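Local coordinates for putative hemin storage protein (Bordetella bronchiseptica, PDB 6AU1), which hydrolyses deacetylated poly-beta-1,6-N-acetylglucosamine, a biofilm polysaccharide, through the glycoside hydrolase domain that makes up this chain, at residues A50-D55 / P69-L74. Numbering follows the deposited sequence.
Sequences ADPKGD and PMRADL. With SO4 (sulfate ion), chain C.
The long loop that follows strand 43-47 of the TIM-type barrel folds back on itself where Arg71 reaches Ala50 and Pro52. Arg71 carries the whole of its side of the contact. Its side chain runs extended, with CG anti to the backbone N (chi1 -171°), which carries the guanidinium toward 50-55. On the way the aliphatic part passes the methyl of Ala50, and Arg71 CD lies 3.9 Å from Ala50 CB. The guanidinium then meets the ring of Pro52. The Pro52 ring lies over one face of the guanidinium, with Pro52 CG 3.7 Å from the guanidinium plane and nearer the group's margin than its middle. Pro52 CB is 3.8 Å from Arg71 NH1. The two segments share no hydrogen bond, and the meeting is by van der Waals packing.

Both segments belong to the connection between a barrel strand and the next helix, 75-86, as in the beta-alpha units of this fold. Leu74 is the N-cap residue of that helix, and Asp51 to Gly54 form a type I turn.

A sulfate ion, most likely picked up from the crystallisation solution, binds the guanidinium edge through two hydrogen bonds. Arg71 NE donates to sulfate O1 at 3.0 Å, and Arg71 NH2 donates to sulfate O2 at 2.8 Å. The second is nearly straight, with an angle of 175° at the hydrogen. This two-point grip restricts rotation of the guanidinium. The same sulfate is hydrogen-bonded to Tyr18 OH. Arg71 NH1 is hydrogen-bonded to Tyr62 OH and forms a long, weak ion pair with Asp15.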
loop_
_atom_site.group_PDB
_atom_site.type_symbol
_atom_site.label_atom_id
_atom_site.label_comp_id
_atom_site.label_asym_id
_atom_site.label_seq_id
_atom_site.Cartn_x
_atom_site.Cartn_y
_atom_site.Cartn_z
ATOM N N ALA A 50 8.837 9.138 -2.469
ATOM C CA ALA A 50 8.276 10.452 -2.758
ATOM C C ALA A 50 7.293 10.377 -3.925
ATOM O O ALA A 50 7.584 9.767 -4.950
ATOM C CB ALA A 50 9.379 11.445 -3.064
ATOM N N ASP A 51 6.134 11.001 -3.758
ATOM C CA ASP A 51 5.130 11.066 -4.825
ATOM C C ASP A 51 4.432 12.434 -4.814
ATOM O O ASP A 51 3.196 12.501 -4.795
ATOM C CB ASP A 51 4.122 9.912 -4.651
ATOM C CG ASP A 51 3.143 9.770 -5.826
ATOM O OD1 ASP A 51 3.425 10.260 -6.932
ATOM O OD2 ASP A 51 2.077 9.158 -5.620
ATOM N N PRO A 52 5.209 13.534 -4.840
ATOM C CA PRO A 52 4.564 14.842 -4.650
ATOM C C PRO A 52 3.602 15.226 -5.771
ATOM O O PRO A 52 2.701 16.030 -5.537
ATOM C CB PRO A 52 5.748 15.819 -4.601
ATOM C CG PRO A 52 6.834 15.135 -5.353
ATOM C CD PRO A 52 6.667 13.669 -5.056
ATOM N N LYS A 53 3.786 14.673 -6.966
ATOM C CA LYS A 53 2.892 14.999 -8.077
ATOM C C LYS A 53 1.610 14.166 -8.041
ATOM O O LYS A 53 0.628 14.501 -8.707
ATOM C CB LYS A 53 3.612 14.815 -9.415
ATOM C CG LYS A 53 4.725 15.835 -9.630
ATOM C CD LYS A 53 5.348 15.705 -11.005
ATOM C CE LYS A 53 6.419 14.636 -11.042
ATOM N NZ LYS A 53 7.721 15.241 -11.442
ATOM N N GLY A 54 1.617 13.099 -7.251
ATOM C CA GLY A 54 0.431 12.282 -7.065
ATOM C C GLY A 54 0.069 11.469 -8.291
ATOM O O GLY A 54 -1.086 11.078 -8.457
ATOM N N ASP A 55 1.054 11.215 -9.151
ATOM C CA ASP A 55 0.813 10.424 -10.354
ATOM C C ASP A 55 1.367 9.002 -10.245
ATOM O O ASP A 55 1.147 8.167 -11.140
ATOM C CB ASP A 55 1.402 11.132 -11.597
ATOM C CG ASP A 55 2.897 11.509 -11.451
ATOM O OD1 ASP A 55 3.571 11.084 -10.477
ATOM O OD2 ASP A 55 3.407 12.246 -12.347
ATOM N N PRO A 69 17.560 8.407 -6.796
ATOM C CA PRO A 69 17.965 9.597 -6.039
ATOM C C PRO A 69 17.125 9.764 -4.785
ATOM O O PRO A 69 15.980 9.319 -4.705
ATOM C CB PRO A 69 17.712 10.751 -7.015
ATOM C CG PRO A 69 17.687 10.130 -8.360
ATOM C CD PRO A 69 17.180 8.731 -8.182
ATOM N N MET A 70 17.717 10.406 -3.794
ATOM C CA MET A 70 17.036 10.671 -2.547
ATOM C C MET A 70 16.524 12.119 -2.565
ATOM O O MET A 70 17.302 13.054 -2.814
ATOM C CB MET A 70 18.019 10.413 -1.393
ATOM C CG MET A 70 17.460 10.477 -0.013
ATOM S SD MET A 70 18.678 9.915 1.212
ATOM C CE MET A 70 20.126 10.839 0.759
ATOM N N ARG A 71 15.223 12.304 -2.333
ATOM C CA ARG A 71 14.645 13.645 -2.256
ATOM C C ARG A 71 15.071 14.333 -0.968
ATOM O O ARG A 71 15.310 15.537 -0.932
ATOM C CB ARG A 71 13.111 13.597 -2.326
ATOM C CG ARG A 71 12.493 14.989 -2.475
ATOM C CD ARG A 71 10.979 14.934 -2.588
ATOM N NE ARG A 71 10.422 16.216 -3.012
ATOM C CZ ARG A 71 9.204 16.646 -2.692
ATOM N NH1 ARG A 71 8.416 15.902 -1.914
ATOM N NH2 ARG A 71 8.780 17.820 -3.142
ATOM N N ALA A 72 15.130 13.542 0.094
ATOM C CA ALA A 72 15.597 14.004 1.399
ATOM C C ALA A 72 15.913 12.775 2.217
ATOM O O ALA A 72 15.252 11.746 2.063
ATOM C CB ALA A 72 14.543 14.863 2.100
ATOM N N ASP A 73 16.908 12.867 3.093
ATOM C CA ASP A 73 17.198 11.747 3.983
ATOM C C ASP A 73 16.292 11.862 5.201
ATOM O O ASP A 73 16.684 12.429 6.227
ATOM C CB ASP A 73 18.675 11.746 4.398
ATOM C CG ASP A 73 19.119 10.423 4.989
ATOM O OD1 ASP A 73 18.256 9.564 5.275
ATOM O OD2 ASP A 73 20.343 10.241 5.179
ATOM N N LEU A 74 15.079 11.323 5.091
ATOM C CA LEU A 74 14.024 11.722 6.009
ATOM C C LEU A 74 13.336 10.546 6.683
ATOM O O LEU A 74 12.861 10.674 7.809
ATOM C CB LEU A 74 12.990 12.571 5.253
ATOM C CG LEU A 74 11.864 13.258 6.016
ATOM C CD1 LEU A 74 12.415 14.134 7.128
ATOM C CD2 LEU A 74 11.042 14.102 5.032
HETATM S S SO4 C . 12.016 19.427 -4.486
HETATM O O1 SO4 C . 12.477 18.078 -4.161
HETATM O O2 SO4 C . 10.565 19.428 -4.652
HETATM O O3 SO4 C . 12.645 19.856 -5.742
HETATM O O4 SO4 C . 12.373 20.354 -3.416
#